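Local coordinates for FLAP endonuclease-1 protein (Methanocaldococcus jannaschii, PDB 1A76) that cleaves 5'-flap structures in DNA during replication and repair, acting as a metal-dependent, structure-specific endonuclease and 5'-3' exonuclease, at residues P75-G81 with I144-P150; D206-S210 with Y239-R243; F62-I66 with R300-V305; D173-L177 with E196-L200. All coordinates share one frame; numbering follows the deposited sequence.

Contact 1 (P75-G81 with I144-P150); sequences PIWVFDG and IPYVEAP
Ile76, Val78 and Val147 form the oily heart of this strand pairing, on the side of the sheet that helix 153-162 covers through Gln156 and Met160. Val147 sends its CG2 branch between the other two, lying 3.9 Å from Ile76 CG1, while Ile76 CD1 reaches across Pro145 at roughly a right angle. The other side of the sheet belongs to Trp77, Phe79 and Tyr146, and the first two of these pack against helix 28-38. There Phe79 presents its edge to the face of Tyr146 in an offset T-shaped pair, centroids 5.7 Å apart and planes at 89°. Tyr146 CG sits between the backbone N and the carbonyl carbon (chi1 68°), which turns the ring off past Phe79; Tyr146 CB, placed by the backbone, lies at the phenylalanine edge, 3.7 Å from Phe79 CE2. Between these layers the backbones run parallel. Trp77 N donates to Pro145 O (3.0 Å), and Val147 N to Trp77 O (2.7 Å). Phe79 N then binds Val147 O at 2.7 Å, and Ala149 N binds Phe79 O at 2.9 Å. At the polar edge Glu148 forms a salt bridge with Lys136, and Asp80 OD1 accepts a bond from Gly153 N. Strand 146-148 thus extends the sheet of the PIN-like nuclease domain at its outer margin, joining N-domain to I-domain. Four backbone bonds join the strands as far as Phe79 and Ala149, one residue short of Asp80, consistent with the pairing fixing where the loop begins that carries this predicted magnesium ligand, its side chain about 4 Å from a bound manganese ion.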
# COMPACT_ATOMS: atom_id res chain seq x y z
N PRO A 75 -11.16 -2.79 9.09
CA PRO A 75 -9.99 -2.18 8.48
C PRO A 75 -9.76 -0.71 8.83
O PRO A 75 -10.69 0.04 9.17
CB PRO A 75 -10.25 -2.35 6.99
CG PRO A 75 -11.78 -2.19 6.89
CD PRO A 75 -12.36 -2.52 8.27
N ILE A 76 -8.50 -0.32 8.76
CA ILE A 76 -8.12 1.06 8.96
C ILE A 76 -7.24 1.30 7.73
O ILE A 76 -6.30 0.54 7.47
CB ILE A 76 -7.32 1.28 10.28
CG1 ILE A 76 -6.87 2.74 10.35
CG2 ILE A 76 -6.14 0.31 10.36
CD1 ILE A 76 -6.92 3.34 11.74
N TRP A 77 -7.57 2.34 6.97
CA TRP A 77 -6.84 2.66 5.76
C TRP A 77 -5.61 3.52 6.04
O TRP A 77 -5.68 4.49 6.80
CB TRP A 77 -7.77 3.37 4.76
CG TRP A 77 -8.73 2.43 4.10
CD1 TRP A 77 -9.80 1.81 4.67
CD2 TRP A 77 -8.67 1.97 2.74
NE1 TRP A 77 -10.42 1.00 3.75
CE2 TRP A 77 -9.75 1.08 2.56
CE3 TRP A 77 -7.82 2.24 1.66
CZ2 TRP A 77 -10.00 0.45 1.33
CZ3 TRP A 77 -8.07 1.60 0.45
CH2 TRP A 77 -9.15 0.72 0.29
N VAL A 78 -4.49 3.15 5.44
CA VAL A 78 -3.26 3.89 5.63
C VAL A 78 -2.77 4.47 4.32
O VAL A 78 -2.49 3.75 3.35
CB VAL A 78 -2.16 3.00 6.23
CG1 VAL A 78 -0.98 3.84 6.65
CG2 VAL A 78 -2.69 2.25 7.43
N PHE A 79 -2.65 5.80 4.28
CA PHE A 79 -2.21 6.48 3.09
C PHE A 79 -0.78 6.99 3.24
O PHE A 79 -0.26 7.07 4.34
CB PHE A 79 -3.19 7.59 2.75
CG PHE A 79 -4.55 7.08 2.34
CD1 PHE A 79 -4.79 6.72 1.01
CD2 PHE A 79 -5.57 6.93 3.28
CE1 PHE A 79 -6.04 6.21 0.62
CE2 PHE A 79 -6.82 6.43 2.91
CZ PHE A 79 -7.05 6.07 1.58
N ASP A 80 -0.16 7.30 2.11
CA ASP A 80 1.22 7.77 2.08
C ASP A 80 1.37 9.21 2.55
O ASP A 80 2.40 9.60 3.11
CB ASP A 80 1.80 7.68 0.66
CG ASP A 80 2.22 6.28 0.28
OD1 ASP A 80 2.30 5.41 1.16
OD2 ASP A 80 2.48 6.04 -0.92
N GLY A 81 0.33 10.02 2.32
CA GLY A 81 0.45 11.42 2.67
C GLY A 81 1.36 11.95 1.57
O GLY A 81 2.52 12.28 1.79
N ILE A 144 -15.27 5.22 7.97
CA ILE A 144 -14.11 4.32 8.04
C ILE A 144 -12.85 5.15 8.30
O ILE A 144 -12.51 6.04 7.53
CB ILE A 144 -13.90 3.54 6.72
CG1 ILE A 144 -15.22 2.86 6.27
CG2 ILE A 144 -12.77 2.53 6.90
CD1 ILE A 144 -15.84 1.94 7.31
N PRO A 145 -12.10 4.81 9.36
CA PRO A 145 -10.88 5.55 9.70
C PRO A 145 -9.68 5.32 8.80
O PRO A 145 -9.45 4.22 8.29
CB PRO A 145 -10.60 5.10 11.13
CG PRO A 145 -11.12 3.70 11.17
CD PRO A 145 -12.34 3.69 10.29
N TYR A 146 -8.91 6.39 8.60
CA TYR A 146 -7.70 6.31 7.80
C TYR A 146 -6.59 7.10 8.47
O TYR A 146 -6.85 7.93 9.33
CB TYR A 146 -7.93 6.83 6.37
CG TYR A 146 -8.21 8.32 6.20
CD1 TYR A 146 -7.18 9.26 6.18
CD2 TYR A 146 -9.52 8.77 5.98
CE1 TYR A 146 -7.44 10.62 5.95
CE2 TYR A 146 -9.78 10.12 5.74
CZ TYR A 146 -8.75 11.04 5.73
OH TYR A 146 -9.03 12.36 5.48
N VAL A 147 -5.36 6.80 8.09
CA VAL A 147 -4.19 7.48 8.62
C VAL A 147 -3.39 8.00 7.44
O VAL A 147 -3.34 7.36 6.39
CB VAL A 147 -3.25 6.54 9.41
CG1 VAL A 147 -2.46 7.36 10.45
CG2 VAL A 147 -4.01 5.42 10.05
N GLU A 148 -2.80 9.16 7.61
CA GLU A 148 -1.95 9.72 6.59
C GLU A 148 -0.57 9.57 7.22
O GLU A 148 -0.20 10.30 8.14
CB GLU A 148 -2.33 11.18 6.33
CG GLU A 148 -3.83 11.33 6.13
CD GLU A 148 -4.27 12.75 5.81
OE1 GLU A 148 -4.31 13.09 4.61
OE2 GLU A 148 -4.58 13.51 6.76
N ALA A 149 0.17 8.56 6.78
CA ALA A 149 1.49 8.29 7.31
C ALA A 149 2.46 9.44 7.06
O ALA A 149 2.27 10.23 6.13
CB ALA A 149 2.05 7.01 6.69
N PRO A 150 3.49 9.58 7.92
CA PRO A 150 4.49 10.64 7.77
C PRO A 150 5.17 10.50 6.40
O PRO A 150 5.54 11.48 5.78
CB PRO A 150 5.48 10.38 8.91
CG PRO A 150 4.75 9.52 9.88
CD PRO A 150 3.75 8.73 9.10

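Contact 2 (D206-S210 with Y239-R243); sequences DLRIS and YELVR
Tyr239 and Arg243, one helical turn apart, both direct polar atoms at the carbonyl of Leu207, which closes helix 200-207. The hydroxyl of Tyr239 is the donor to Leu207 O, which lies at the edge of the phenol ring; the modelled distance of 2.4 Å is too short to be trusted in detail. Arg243 NE adds a weak bond to Leu207 O at 3.4 Å, nearly straight at 169°, with the oxygen lying in the guanidinium plane. A chi1 of -68° puts Arg243 CG over one face of the Tyr239 ring near its rim, and the bends at chi2 and chi3 then steer NE to the carbonyl.

The helix ends here in a Schellman motif, consistent with the Leu207 carbonyl being available to partners from another helix. Arg208, with positive phi, is the C-prime residue, and the next helix, 211-221, begins straight afterwards with Ser210 as N-cap, its OG bonded to Asp213 N.

Apolar contacts accompany the polar pair. Ile209 points its CG2 branch at the tyrosine, 3.6 Å from Tyr239 CE1, and also touches Val242 CG1 at 4.3 Å. The same methyl meets Arg243 CD at 3.8 Å, the two side chains crossing at about a right angle. Leu207 contributes CB, 3.9 Å from Tyr239 CE1, with its CD2 branch alongside the same ring. Ile217 of helix 211-221 packs on both Ile209 and Tyr239.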
# COMPACT_ATOMS: atom_id res chain seq x y z
N ASP A 206 11.92 -20.70 9.21
CA ASP A 206 12.03 -21.66 8.12
C ASP A 206 13.27 -21.48 7.27
O ASP A 206 13.91 -22.46 6.89
CB ASP A 206 10.78 -21.60 7.24
CG ASP A 206 9.60 -22.28 7.87
OD1 ASP A 206 9.67 -22.56 9.09
OD2 ASP A 206 8.60 -22.53 7.16
N LEU A 207 13.61 -20.23 6.95
CA LEU A 207 14.78 -19.93 6.13
C LEU A 207 16.06 -19.80 6.96
O LEU A 207 17.16 -19.74 6.42
CB LEU A 207 14.56 -18.64 5.33
CG LEU A 207 13.62 -18.72 4.11
CD1 LEU A 207 13.48 -17.34 3.48
CD2 LEU A 207 14.18 -19.68 3.08
N ARG A 208 15.90 -19.74 8.28
CA ARG A 208 17.04 -19.64 9.18
C ARG A 208 17.76 -18.30 9.03
O ARG A 208 18.98 -18.26 8.96
CB ARG A 208 18.02 -20.78 8.93
CG ARG A 208 17.68 -22.07 9.65
CD ARG A 208 18.39 -22.16 11.00
NE ARG A 208 17.43 -22.28 12.08
CZ ARG A 208 17.66 -22.89 13.24
NH1 ARG A 208 18.83 -23.46 13.49
NH2 ARG A 208 16.69 -22.96 14.14
N ILE A 209 17.00 -17.21 8.97
CA ILE A 209 17.59 -15.89 8.82
C ILE A 209 16.90 -14.84 9.71
O ILE A 209 15.80 -15.06 10.21
CB ILE A 209 17.55 -15.41 7.34
CG1 ILE A 209 16.11 -15.23 6.86
CG2 ILE A 209 18.22 -16.43 6.45
CD1 ILE A 209 16.03 -14.67 5.44
N SER A 210 17.58 -13.72 9.91
CA SER A 210 17.05 -12.61 10.70
C SER A 210 16.33 -11.64 9.77
O SER A 210 16.43 -11.74 8.55
CB SER A 210 18.20 -11.87 11.42
OG SER A 210 18.97 -11.12 10.49
N TYR A 239 20.48 -15.31 -0.89
CA TYR A 239 20.28 -16.08 0.34
C TYR A 239 21.56 -16.88 0.62
O TYR A 239 21.95 -17.08 1.77
CB TYR A 239 19.09 -17.03 0.15
CG TYR A 239 18.84 -18.00 1.29
CD1 TYR A 239 18.28 -17.57 2.50
CD2 TYR A 239 19.12 -19.36 1.15
CE1 TYR A 239 18.01 -18.48 3.54
CE2 TYR A 239 18.85 -20.28 2.17
CZ TYR A 239 18.29 -19.83 3.36
OH TYR A 239 17.99 -20.75 4.35
N GLU A 240 22.22 -17.31 -0.46
CA GLU A 240 23.46 -18.08 -0.35
C GLU A 240 24.57 -17.22 0.26
O GLU A 240 25.32 -17.68 1.12
CB GLU A 240 23.86 -18.56 -1.75
CG GLU A 240 25.23 -19.21 -1.87
CD GLU A 240 25.45 -19.76 -3.26
OE1 GLU A 240 25.83 -18.97 -4.14
OE2 GLU A 240 25.24 -20.97 -3.48
N LEU A 241 24.65 -15.96 -0.17
CA LEU A 241 25.66 -15.03 0.33
C LEU A 241 25.35 -14.64 1.77
O LEU A 241 26.24 -14.46 2.59
CB LEU A 241 25.72 -13.76 -0.55
CG LEU A 241 26.27 -13.97 -1.97
CD1 LEU A 241 26.00 -12.73 -2.84
CD2 LEU A 241 27.77 -14.28 -1.89
N VAL A 242 24.07 -14.53 2.08
CA VAL A 242 23.65 -14.19 3.43
C VAL A 242 24.02 -15.32 4.40
O VAL A 242 24.62 -15.06 5.45
CB VAL A 242 22.12 -13.94 3.50
CG1 VAL A 242 21.58 -14.25 4.90
CG2 VAL A 242 21.84 -12.48 3.12
N ARG A 243 23.68 -16.56 4.06
CA ARG A 243 23.99 -17.68 4.94
C ARG A 243 25.50 -17.87 5.10
O ARG A 243 25.97 -18.42 6.11
CB ARG A 243 23.35 -18.96 4.41
CG ARG A 243 21.83 -18.96 4.48
CD ARG A 243 21.35 -18.60 5.89
NE ARG A 243 20.60 -19.70 6.51
CZ ARG A 243 21.16 -20.80 6.99
NH1 ARG A 243 22.47 -20.97 6.92
NH2 ARG A 243 20.41 -21.75 7.52

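Contact 3 (F62-I66 with R300-V305); sequences FYKTI and RVKKHV
Tyr63 drives the edge of its ring into the face of His304, a T-shaped pair with centroids 4.9 Å apart and planes at 88°. The hydroxyl end of the phenol crosses the aliphatic part of Arg300 at about a right angle, with Tyr63 OH 3.2 Å from Arg300 CG. Beside it Phe62 CZ lies 3.6 Å from Val305 CG1, and Phe62 CE2 is 3.6 Å from His304 CB. Ile66, one turn on, sets its CD1 methyl against His304 CB at 3.7 Å.

What positions these groups is partly their own helix. With CG anti to the backbone N (chi1 -175°), Phe62 extends toward the facing helix; its CD2 covers the centre of the Tyr63 ring, and Ile66 CD1 lies over one face of the Phe62 ring, toward the rim. Further out, Ile286 and Leu290 back Phe62. The axes of the two short segments come no closer than 11.3 Å, at 31°, and long side chains, chiefly rings, span the gap. Away from the annotated metal sites, N-domain helix 56-70 thus meets helix 298-315, the last modelled, across more than 230 residues, through aromatic and van der Waals contact, with shape rather than charge matching the surfaces.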
# COMPACT_ATOMS: atom_id res chain seq x y z
N PHE A 62 -15.35 1.52 -1.62
CA PHE A 62 -16.69 1.34 -1.09
C PHE A 62 -17.06 -0.12 -0.89
O PHE A 62 -17.24 -0.56 0.25
CB PHE A 62 -17.70 2.01 -2.03
CG PHE A 62 -19.12 2.00 -1.52
CD1 PHE A 62 -19.47 2.73 -0.38
CD2 PHE A 62 -20.10 1.28 -2.19
CE1 PHE A 62 -20.78 2.73 0.08
CE2 PHE A 62 -21.42 1.27 -1.74
CZ PHE A 62 -21.76 1.99 -0.59
N TYR A 63 -17.18 -0.86 -1.98
CA TYR A 63 -17.56 -2.27 -1.95
C TYR A 63 -16.59 -3.22 -1.26
O TYR A 63 -17.03 -4.13 -0.55
CB TYR A 63 -17.84 -2.77 -3.38
CG TYR A 63 -19.06 -2.12 -3.99
CD1 TYR A 63 -20.33 -2.38 -3.49
CD2 TYR A 63 -18.93 -1.19 -5.01
CE1 TYR A 63 -21.45 -1.73 -3.98
CE2 TYR A 63 -20.05 -0.52 -5.52
CZ TYR A 63 -21.30 -0.80 -4.99
OH TYR A 63 -22.40 -0.12 -5.45
N LYS A 64 -15.29 -3.02 -1.48
CA LYS A 64 -14.29 -3.88 -0.85
C LYS A 64 -14.31 -3.69 0.66
O LYS A 64 -14.25 -4.66 1.40
CB LYS A 64 -12.88 -3.57 -1.38
CG LYS A 64 -12.02 -4.79 -1.63
CD LYS A 64 -12.66 -5.71 -2.67
CE LYS A 64 -12.70 -7.15 -2.18
NZ LYS A 64 -12.45 -8.13 -3.28
N THR A 65 -14.39 -2.44 1.10
CA THR A 65 -14.42 -2.16 2.54
C THR A 65 -15.66 -2.77 3.21
O THR A 65 -15.56 -3.32 4.31
CB THR A 65 -14.37 -0.63 2.82
OG1 THR A 65 -13.15 -0.08 2.31
CG2 THR A 65 -14.45 -0.36 4.32
N ILE A 66 -16.82 -2.67 2.56
CA ILE A 66 -18.05 -3.24 3.13
C ILE A 66 -17.95 -4.77 3.14
O ILE A 66 -18.36 -5.41 4.10
CB ILE A 66 -19.31 -2.81 2.32
CG1 ILE A 66 -19.58 -1.31 2.52
CG2 ILE A 66 -20.55 -3.59 2.80
CD1 ILE A 66 -20.71 -0.74 1.65
N ARG A 300 -27.98 -0.36 -5.94
CA ARG A 300 -26.84 -1.05 -5.32
C ARG A 300 -26.23 -0.23 -4.20
O ARG A 300 -25.94 -0.75 -3.13
CB ARG A 300 -25.77 -1.37 -6.37
CG ARG A 300 -24.72 -2.35 -5.89
CD ARG A 300 -23.74 -2.70 -6.99
NE ARG A 300 -24.27 -3.73 -7.89
CZ ARG A 300 -24.72 -3.49 -9.12
NH1 ARG A 300 -24.70 -2.26 -9.62
NH2 ARG A 300 -25.18 -4.49 -9.86
N VAL A 301 -26.01 1.06 -4.45
CA VAL A 301 -25.42 1.90 -3.42
C VAL A 301 -26.35 1.99 -2.21
O VAL A 301 -25.93 1.80 -1.07
CB VAL A 301 -25.07 3.31 -3.97
CG1 VAL A 301 -24.42 4.17 -2.87
CG2 VAL A 301 -24.09 3.17 -5.16
N LYS A 302 -27.63 2.27 -2.45
CA LYS A 302 -28.60 2.37 -1.36
C LYS A 302 -28.55 1.14 -0.47
O LYS A 302 -28.43 1.22 0.75
CB LYS A 302 -30.01 2.54 -1.92
CG LYS A 302 -31.12 2.52 -0.86
CD LYS A 302 -31.00 3.72 0.06
CE LYS A 302 -31.99 3.66 1.22
NZ LYS A 302 -31.41 4.27 2.47
N LYS A 303 -28.62 -0.03 -1.11
CA LYS A 303 -28.60 -1.28 -0.39
C LYS A 303 -27.33 -1.42 0.45
O LYS A 303 -27.37 -1.88 1.59
CB LYS A 303 -28.70 -2.45 -1.37
CG LYS A 303 -28.77 -3.81 -0.72
CD LYS A 303 -28.65 -4.91 -1.75
CE LYS A 303 -29.84 -5.84 -1.69
NZ LYS A 303 -29.91 -6.52 -0.36
N HIS A 304 -26.20 -1.02 -0.11
CA HIS A 304 -24.95 -1.15 0.61
C HIS A 304 -24.74 -0.15 1.73
O HIS A 304 -24.18 -0.51 2.76
CB HIS A 304 -23.78 -1.14 -0.36
CG HIS A 304 -23.66 -2.42 -1.13
ND1 HIS A 304 -22.89 -3.47 -0.70
CD2 HIS A 304 -24.28 -2.84 -2.25
CE1 HIS A 304 -23.03 -4.49 -1.53
NE2 HIS A 304 -23.87 -4.13 -2.48
N VAL A 305 -25.17 1.10 1.55
CA VAL A 305 -24.99 2.10 2.61
C VAL A 305 -25.89 1.72 3.79
O VAL A 305 -25.57 2.00 4.94
CB VAL A 305 -25.32 3.56 2.13
CG1 VAL A 305 -24.42 3.93 0.96
CG2 VAL A 305 -26.79 3.69 1.74

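Contact 4 (D173-L177 with E196-L200); sequences DYDAL and ELIEL
Tyr174 opens the contact by laying its ring across Ile198. Ile198 CD1 comes within 3.4 Å of Tyr174 CE1, the two side chains meeting at about a right angle. At the far end of the ring Glu196 OE2 lies at the phenol edge, 2.6 Å from Tyr174 OH, with the carboxylate plane turned 31° from that of the ring. Both groups have a common partner in Lys11, hydrogen-bonded to Tyr174 OH and salt-bridged to Glu196 OE2, which makes a second salt bridge, to Arg186; this concentration of positive charge would be expected to stabilise the carboxylate. Asp173 and Asp175, on either side of Tyr174 in sequence, are predicted ligands of the second magnesium ion, so the tyrosine packs the loop that carries these predicted ligands against strand 196-199.

Three residues on, Leu177 resumes the contact, after its N has bonded back to Tyr174 O. Leu177 CD1 presses on Ile198 CG2 at 3.5 Å, tighter than usual for two carbons. With chi1 at -60°, Ile198 turns CG1 and CD1 to Tyr174 and CG2 to Leu177. Leu200 slides past Leu177 in the opposite direction, its CD1 methyl 4.1 Å from Leu177 CB.

Glu196, Ile198 and Leu200 point toward the loop from strand 196-199 and the first residue of helix 200-207. That strand runs antiparallel to both its neighbours, bonded to 183-186 through Ile198 and Val184 and to 12-13 through Leu197 and Asn12.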
# COMPACT_ATOMS: atom_id res chain seq x y z
N ASP A 173 1.77 -6.68 -1.98
CA ASP A 173 3.23 -6.72 -1.91
C ASP A 173 3.71 -7.40 -0.63
O ASP A 173 2.99 -7.45 0.38
CB ASP A 173 3.79 -5.30 -1.96
CG ASP A 173 3.69 -4.67 -3.34
OD1 ASP A 173 3.28 -5.37 -4.29
OD2 ASP A 173 4.02 -3.48 -3.47
N TYR A 174 4.93 -7.90 -0.67
CA TYR A 174 5.52 -8.58 0.48
C TYR A 174 6.39 -7.62 1.31
O TYR A 174 6.78 -7.94 2.43
CB TYR A 174 6.37 -9.77 0.00
CG TYR A 174 5.58 -10.91 -0.60
CD1 TYR A 174 4.97 -11.86 0.22
CD2 TYR A 174 5.45 -11.04 -1.98
CE1 TYR A 174 4.24 -12.91 -0.34
CE2 TYR A 174 4.72 -12.10 -2.54
CZ TYR A 174 4.12 -13.02 -1.72
OH TYR A 174 3.40 -14.06 -2.26
N ASP A 175 6.66 -6.45 0.76
CA ASP A 175 7.49 -5.43 1.39
C ASP A 175 7.21 -5.08 2.86
O ASP A 175 8.13 -4.68 3.57
CB ASP A 175 7.43 -4.16 0.54
CG ASP A 175 7.85 -4.40 -0.90
OD1 ASP A 175 7.13 -5.14 -1.60
OD2 ASP A 175 8.89 -3.86 -1.32
N ALA A 176 5.97 -5.21 3.31
CA ALA A 176 5.65 -4.90 4.71
C ALA A 176 6.49 -5.75 5.67
O ALA A 176 6.76 -5.35 6.81
CB ALA A 176 4.17 -5.14 4.97
N LEU A 177 6.88 -6.93 5.21
CA LEU A 177 7.68 -7.84 6.01
C LEU A 177 9.03 -7.19 6.34
O LEU A 177 9.56 -7.35 7.43
CB LEU A 177 7.90 -9.15 5.24
CG LEU A 177 6.65 -9.99 4.95
CD1 LEU A 177 7.01 -11.16 4.05
CD2 LEU A 177 6.05 -10.51 6.27
N GLU A 196 -4.00 -14.97 1.21
CA GLU A 196 -2.73 -15.58 1.55
C GLU A 196 -2.07 -14.88 2.74
O GLU A 196 -1.87 -13.66 2.73
CB GLU A 196 -1.79 -15.55 0.35
CG GLU A 196 -0.31 -15.73 0.70
CD GLU A 196 0.58 -15.77 -0.54
OE1 GLU A 196 0.39 -16.67 -1.36
OE2 GLU A 196 1.46 -14.89 -0.68
N LEU A 197 -1.74 -15.66 3.76
CA LEU A 197 -1.11 -15.11 4.94
C LEU A 197 0.38 -15.44 4.98
O LEU A 197 0.79 -16.57 4.71
CB LEU A 197 -1.79 -15.66 6.20
CG LEU A 197 -1.12 -15.31 7.54
CD1 LEU A 197 -1.37 -13.85 7.87
CD2 LEU A 197 -1.64 -16.22 8.63
N ILE A 198 1.17 -14.42 5.30
CA ILE A 198 2.62 -14.57 5.43
C ILE A 198 2.95 -14.12 6.85
O ILE A 198 2.67 -12.98 7.23
CB ILE A 198 3.42 -13.68 4.44
CG1 ILE A 198 3.08 -14.03 2.99
CG2 ILE A 198 4.93 -13.89 4.66
CD1 ILE A 198 2.18 -13.03 2.30
N GLU A 199 3.51 -15.03 7.65
CA GLU A 199 3.90 -14.71 9.02
C GLU A 199 5.41 -14.54 9.04
O GLU A 199 6.13 -15.50 8.77
CB GLU A 199 3.50 -15.83 9.99
CG GLU A 199 3.33 -15.35 11.43
CD GLU A 199 3.45 -16.45 12.47
OE1 GLU A 199 3.10 -17.61 12.15
OE2 GLU A 199 3.88 -16.16 13.61
N LEU A 200 5.87 -13.34 9.36
CA LEU A 200 7.31 -13.04 9.39
C LEU A 200 8.13 -14.02 10.24
O LEU A 200 9.18 -14.49 9.81
CB LEU A 200 7.53 -11.61 9.89
CG LEU A 200 8.97 -11.03 9.89
CD1 LEU A 200 9.54 -10.98 8.46
CD2 LEU A 200 8.96 -9.62 10.50

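Overall arrangement
Following the chain from the N terminus, helix 56-70 opens contact 3, and strand 74-79 comes next with the first half of contact 1. Contact 1 closes at 144-150, joining the N-domain to the I-domain at one margin of the sheet. Contact 4 then ties the loop after strand 168-170 to strand 196-199, nearer the other margin, and contact 2 ties the end of helix 200-207 to helix 235-244. These three stand in series without crossing, and all nest inside the long loop that contact 3 closes by joining helix 56-70 to helix 298-315. Contacts 1 and 3 touch through Trp77, Ile144 and Thr65, whereas contacts 2 and 3 have centres about 45 Å apart.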